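Side-chain contacts in D-alanyl-D-alanine carboxypeptidase DacD (Escherichia coli, PDB 5FSR), which removes the C-terminal D-alanine from the peptide part of peptidoglycan precursors, acting as a serine DD-carboxypeptidase in cell-wall synthesis: residues Ser64-Met69 with Thr165-Val170; Val128-Asp133 with Gly231-His236. All coordinates share one frame; numbering follows the deposited sequence.

Contact 1. Residues Ser64-Met69 with Thr165-Val170; sequences SLTKLM and THFETV
Thr66 OG1, hydrogen-bonded to Gln178 OE1 and weakly to Ala63 O, rests at the edge of the Phe167 ring, close to the ring plane and 3.5 Å from CE1. The methyl of Thr66 sits well off that plane, with CG2 3.5 Å from Phe167 CD1, and the two side chains run past each other in opposite directions. Met69, one helical turn further on, meets the CE2/CZ corner of the ring. The backbone puts its CB 3.6 Å from Phe167 CZ; CG, anti to the backbone N (chi1 -177°), is thereby carried to 3.6 Å from Phe167 CE2, standing obliquely off the plane on the same side as Thr66 CG2. No hydrogen bond crosses between the segments. Thr66 lies within the SxxK motif, between Ser64 and Lys67, by similarity the acylated serine and the proton acceptor, and the CB of Lys67 points away from the phenyl. Phe167 thus packs against the start of helix 66-79 from the loop between helices 146-159 and 182-193; Met153 of the first touches Thr66, and Leu188 of the second touches Met69.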
loop_
_atom_site.group_PDB
_atom_site.type_symbol
_atom_site.label_atom_id
_atom_site.label_comp_id
_atom_site.label_asym_id
_atom_site.label_seq_id
_atom_site.Cartn_x
_atom_site.Cartn_y
_atom_site.Cartn_z
ATOM N N SER A 64 -7.810 -10.138 5.410
ATOM C CA SER A 64 -7.460 -10.260 3.966
ATOM C C SER A 64 -6.329 -9.330 3.497
ATOM O O SER A 64 -5.679 -9.619 2.483
ATOM C CB SER A 64 -8.705 -10.058 3.067
ATOM O OG SER A 64 -9.270 -8.784 3.242
ATOM N N LEU A 65 -6.091 -8.241 4.221
ATOM C CA LEU A 65 -5.025 -7.300 3.888
ATOM C C LEU A 65 -3.638 -7.923 3.830
ATOM O O LEU A 65 -2.754 -7.408 3.137
ATOM C CB LEU A 65 -5.032 -6.123 4.866
ATOM C CG LEU A 65 -6.299 -5.272 4.818
ATOM C CD1 LEU A 65 -6.245 -4.153 5.844
ATOM C CD2 LEU A 65 -6.554 -4.732 3.405
ATOM N N THR A 66 -3.436 -9.014 4.540
ATOM C CA THR A 66 -2.291 -9.875 4.283
ATOM C C THR A 66 -2.021 -10.101 2.759
ATOM O O THR A 66 -0.880 -10.174 2.344
ATOM C CB THR A 66 -2.466 -11.209 5.057
ATOM O OG1 THR A 66 -2.372 -10.939 6.466
ATOM C CG2 THR A 66 -1.456 -12.280 4.639
ATOM N N LYS A 67 -3.053 -10.139 1.935
ATOM C CA LYS A 67 -2.893 -10.290 0.472
ATOM C C LYS A 67 -2.166 -9.198 -0.239
ATOM O O LYS A 67 -1.751 -9.437 -1.383
ATOM C CB LYS A 67 -4.227 -10.494 -0.258
ATOM C CG LYS A 67 -4.770 -11.890 -0.075
ATOM C CD LYS A 67 -6.233 -11.986 -0.503
ATOM C CE LYS A 67 -6.926 -13.150 0.147
ATOM N NZ LYS A 67 -8.094 -12.876 1.029
ATOM N N LEU A 68 -2.006 -8.026 0.391
ATOM C CA LEU A 68 -1.116 -7.008 -0.179
ATOM C C LEU A 68 0.284 -7.524 -0.220
ATOM O O LEU A 68 0.954 -7.369 -1.236
ATOM C CB LEU A 68 -1.147 -5.669 0.594
ATOM C CG LEU A 68 -2.502 -5.004 0.651
ATOM C CD1 LEU A 68 -2.407 -3.816 1.604
ATOM C CD2 LEU A 68 -2.958 -4.581 -0.731
ATOM N N MET A 69 0.729 -8.118 0.891
ATOM C CA MET A 69 2.069 -8.747 0.945
ATOM C C MET A 69 2.219 -9.884 -0.044
ATOM O O MET A 69 3.263 -10.031 -0.686
ATOM C CB MET A 69 2.399 -9.242 2.341
ATOM C CG MET A 69 3.793 -9.845 2.479
ATOM S SD MET A 69 5.018 -8.793 1.692
ATOM C CE MET A 69 5.700 -7.932 3.126
ATOM N N THR A 165 4.930 -6.501 12.203
ATOM C CA THR A 165 4.263 -7.375 11.210
ATOM C C THR A 165 4.800 -8.831 11.203
ATOM O O THR A 165 6.001 -9.093 11.214
ATOM C CB THR A 165 4.383 -6.764 9.811
ATOM O OG1 THR A 165 3.866 -5.436 9.847
ATOM C CG2 THR A 165 3.590 -7.553 8.772
ATOM N N HIS A 166 3.877 -9.777 11.193
ATOM C CA HIS A 166 4.215 -11.209 11.056
ATOM C C HIS A 166 3.080 -11.959 10.364
ATOM O O HIS A 166 1.901 -11.740 10.638
ATOM C CB HIS A 166 4.495 -11.812 12.421
ATOM C CG HIS A 166 4.933 -13.234 12.362
ATOM N ND1 HIS A 166 6.137 -13.610 11.815
ATOM C CD2 HIS A 166 4.328 -14.374 12.780
ATOM C CE1 HIS A 166 6.256 -14.924 11.893
ATOM N NE2 HIS A 166 5.176 -15.406 12.486
ATOM N N PHE A 167 3.445 -12.840 9.442
ATOM C CA PHE A 167 2.465 -13.607 8.677
ATOM C C PHE A 167 2.576 -15.084 9.061
ATOM O O PHE A 167 3.614 -15.518 9.540
ATOM C CB PHE A 167 2.696 -13.366 7.191
ATOM C CG PHE A 167 2.491 -11.947 6.763
ATOM C CD1 PHE A 167 1.210 -11.382 6.756
ATOM C CD2 PHE A 167 3.560 -11.151 6.393
ATOM C CE1 PHE A 167 1.010 -10.052 6.352
ATOM C CE2 PHE A 167 3.358 -9.809 6.015
ATOM C CZ PHE A 167 2.090 -9.276 5.975
ATOM N N GLU A 168 1.473 -15.812 8.899
ATOM C CA GLU A 168 1.441 -17.286 9.000
ATOM C C GLU A 168 0.942 -18.009 7.751
ATOM O O GLU A 168 1.410 -19.082 7.480
ATOM C CB GLU A 168 0.591 -17.745 10.185
ATOM C CG GLU A 168 1.242 -17.515 11.533
ATOM C CD GLU A 168 0.418 -18.075 12.670
ATOM O OE1 GLU A 168 -0.817 -17.823 12.688
ATOM O OE2 GLU A 168 1.009 -18.773 13.541
ATOM N N THR A 169 -0.013 -17.454 7.006
ATOM C CA THR A 169 -0.579 -18.157 5.837
ATOM C C THR A 169 -0.520 -17.257 4.632
ATOM O O THR A 169 -0.433 -16.068 4.812
ATOM C CB THR A 169 -2.035 -18.577 6.098
ATOM O OG1 THR A 169 -2.841 -17.431 6.466
ATOM C CG2 THR A 169 -2.052 -19.612 7.199
ATOM N N VAL A 170 -0.612 -17.843 3.422
ATOM C CA VAL A 170 -0.458 -17.100 2.134
ATOM C C VAL A 170 -1.653 -16.202 1.724
ATOM O O VAL A 170 -1.580 -15.491 0.727
ATOM C CB VAL A 170 -0.201 -18.056 0.918
ATOM C CG1 VAL A 170 1.040 -18.902 1.140
ATOM C CG2 VAL A 170 -1.414 -18.924 0.612
#

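Contact 2. Residues Val128-Asp133 with Gly231-His236; sequences VDSGND and GLKTGH
The active site of this carboxypeptidase brings Ser130 and Lys233 together from two signature motifs, Ser130-Gly131-Asn132 (SxN) and Lys233-Thr234-Gly235 (KTG). By similarity Ser130 is an active-site residue and Lys233 binds substrate. Their side chains make the whole direct contact: Lys233 NZ donates a weak hydrogen bond to Ser130 OG across 3.3 Å. The lysine end lies alongside the serine, with Lys233 CE 3.4 Å from Ser130 OG and Lys233 NZ 3.6 Å from Ser130 CB. With the two CA atoms 9.0 Å apart, nearly all of the span is lysine chain. That chain is nearly extended, only slightly kinked at its last two torsions, and reaches across to the hydroxyl.

Ser130 meets it from a turn just after a helix. Its backbone has a positive phi of 59°, and with OG anti to the backbone N (chi1 -174°) the hydroxyl projects into the catalytic cleft. There OG has a second hydrogen-bond partner, Lys67 NZ, so lysine nitrogens from two motifs converge on one buried oxygen; the Ser64 side chain is about 4 Å away. The turn itself is held by Ser107 OG, bonded to Ser130 O, and by Ser106 OG, bonded to Asn132 ND2, while Gly131 takes the N-cap position of helix 132-143. On the lysine side, Leu232 and Lys233 both face Ile245 in a classic beta bulge, a local irregularity at the point where the Lys233 side chain departs from the strand.

A serine from the mainly helical part set against a lysine from the edge strand 228-236, with the nucleophile's helix close by, is the SxxK, SxN and KTG arrangement characteristic of penicillin-binding proteins, with counterparts in the class A beta-lactamases.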
loop_
_atom_site.group_PDB
_atom_site.type_symbol
_atom_site.label_atom_id
_atom_site.label_comp_id
_atom_site.label_asym_id
_atom_site.label_seq_id
_atom_site.Cartn_x
_atom_site.Cartn_y
_atom_site.Cartn_z
ATOM N N VAL A 128 -8.184 -8.556 -7.965
ATOM C CA VAL A 128 -9.544 -8.159 -8.289
ATOM C C VAL A 128 -10.573 -9.015 -7.537
ATOM O O VAL A 128 -11.550 -8.473 -6.982
ATOM C CB VAL A 128 -9.789 -8.158 -9.804
ATOM C CG1 VAL A 128 -11.225 -7.755 -10.099
ATOM C CG2 VAL A 128 -8.812 -7.220 -10.516
ATOM N N ASP A 129 -10.365 -10.330 -7.506
ATOM C CA ASP A 129 -11.283 -11.230 -6.764
ATOM C C ASP A 129 -10.907 -11.420 -5.308
ATOM O O ASP A 129 -11.720 -11.944 -4.561
ATOM C CB ASP A 129 -11.410 -12.630 -7.406
ATOM C CG ASP A 129 -11.864 -12.580 -8.835
ATOM O OD1 ASP A 129 -12.361 -11.514 -9.232
ATOM O OD2 ASP A 129 -11.716 -13.605 -9.563
ATOM N N SER A 130 -9.684 -11.064 -4.926
ATOM C CA SER A 130 -9.143 -11.405 -3.605
ATOM C C SER A 130 -9.136 -12.925 -3.429
ATOM O O SER A 130 -9.561 -13.431 -2.404
ATOM C CB SER A 130 -9.897 -10.692 -2.452
ATOM O OG SER A 130 -9.239 -10.960 -1.204
ATOM N N GLY A 131 -8.641 -13.631 -4.448
ATOM C CA GLY A 131 -8.836 -15.081 -4.590
ATOM C C GLY A 131 -7.873 -15.828 -3.726
ATOM O O GLY A 131 -6.635 -15.714 -3.898
ATOM N N ASN A 132 -8.417 -16.569 -2.768
ATOM C CA ASN A 132 -7.591 -17.341 -1.844
ATOM C C ASN A 132 -6.937 -18.539 -2.538
ATOM O O ASN A 132 -5.776 -18.852 -2.280
ATOM C CB ASN A 132 -8.385 -17.723 -0.594
ATOM C CG ASN A 132 -8.736 -16.511 0.245
ATOM O OD1 ASN A 132 -7.858 -15.728 0.611
ATOM N ND2 ASN A 132 -10.002 -16.336 0.543
ATOM N N ASP A 133 -7.689 -19.186 -3.419
ATOM C CA ASP A 133 -7.168 -20.203 -4.318
ATOM C C ASP A 133 -5.991 -19.715 -5.152
ATOM O O ASP A 133 -4.976 -20.413 -5.266
ATOM C CB ASP A 133 -8.304 -20.802 -5.215
ATOM C CG ASP A 133 -9.121 -19.741 -5.971
ATOM O OD1 ASP A 133 -8.882 -18.507 -5.817
ATOM O OD2 ASP A 133 -10.020 -20.153 -6.719
ATOM N N GLY A 231 -7.108 2.715 -5.651
ATOM C CA GLY A 231 -6.726 2.376 -4.269
ATOM C C GLY A 231 -6.298 0.967 -4.111
ATOM O O GLY A 231 -5.919 0.352 -5.110
ATOM N N LEU A 232 -6.276 0.448 -2.874
ATOM C CA LEU A 232 -5.749 -0.897 -2.670
ATOM C C LEU A 232 -6.824 -1.951 -2.291
ATOM O O LEU A 232 -7.142 -2.791 -3.098
ATOM C CB LEU A 232 -4.535 -0.912 -1.735
ATOM C CG LEU A 232 -3.211 -0.410 -2.362
ATOM C CD1 LEU A 232 -2.975 1.089 -2.111
ATOM C CD2 LEU A 232 -2.006 -1.176 -1.855
ATOM N N LYS A 233 -7.359 -1.904 -1.081
ATOM C CA LYS A 233 -8.121 -3.005 -0.561
ATOM C C LYS A 233 -8.888 -2.635 0.722
ATOM O O LYS A 233 -8.418 -1.855 1.565
ATOM C CB LYS A 233 -7.194 -4.203 -0.289
ATOM C CG LYS A 233 -7.912 -5.537 -0.099
ATOM C CD LYS A 233 -6.992 -6.756 -0.340
ATOM C CE LYS A 233 -7.759 -7.932 -0.974
ATOM N NZ LYS A 233 -6.908 -8.682 -1.968
ATOM N N THR A 234 -10.076 -3.231 0.841
ATOM C CA THR A 234 -10.943 -3.104 1.988
ATOM C C THR A 234 -11.024 -4.459 2.712
ATOM O O THR A 234 -10.713 -5.492 2.154
ATOM C CB THR A 234 -12.327 -2.625 1.541
ATOM O OG1 THR A 234 -12.808 -3.485 0.525
ATOM C CG2 THR A 234 -12.265 -1.230 0.946
ATOM N N GLY A 235 -11.387 -4.453 3.986
ATOM C CA GLY A 235 -11.450 -5.692 4.717
ATOM C C GLY A 235 -12.078 -5.586 6.087
ATOM O O GLY A 235 -12.501 -4.503 6.553
ATOM N N HIS A 236 -12.187 -6.760 6.705
ATOM C CA HIS A 236 -12.793 -6.889 7.997
ATOM C C HIS A 236 -12.104 -7.972 8.836
ATOM O O HIS A 236 -11.713 -9.034 8.330
ATOM C CB HIS A 236 -14.293 -7.159 7.856
ATOM C CG HIS A 236 -14.977 -7.371 9.167
ATOM N ND1 HIS A 236 -15.110 -8.621 9.724
ATOM C CD2 HIS A 236 -15.504 -6.500 10.060
ATOM C CE1 HIS A 236 -15.735 -8.520 10.883
ATOM N NE2 HIS A 236 -15.986 -7.244 11.112
#

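How the contacts relate
From the N terminus the order is 64-69, 128-133, 165-170, 231-236, so the two contacts cross: contact 1 closes a loop of 95 residues, and contact 2 opens inside that loop and closes beyond it, with 97 residues between its segments. Contact 1 joins the start of helix 66-79 to the loop before helix 182-193, within the helical part of the domain. Contact 2 spans from the turn before helix 132-143 to strand 228-236 at the border of the sheet. Their centres are 12 Å apart and they meet directly: Lys67 CB lies 3.7 Å from Lys233 NZ, and Leu68 CD2 packs 3.7 Å from Leu232 CD2, tying helix 66-79 to the edge of the sheet.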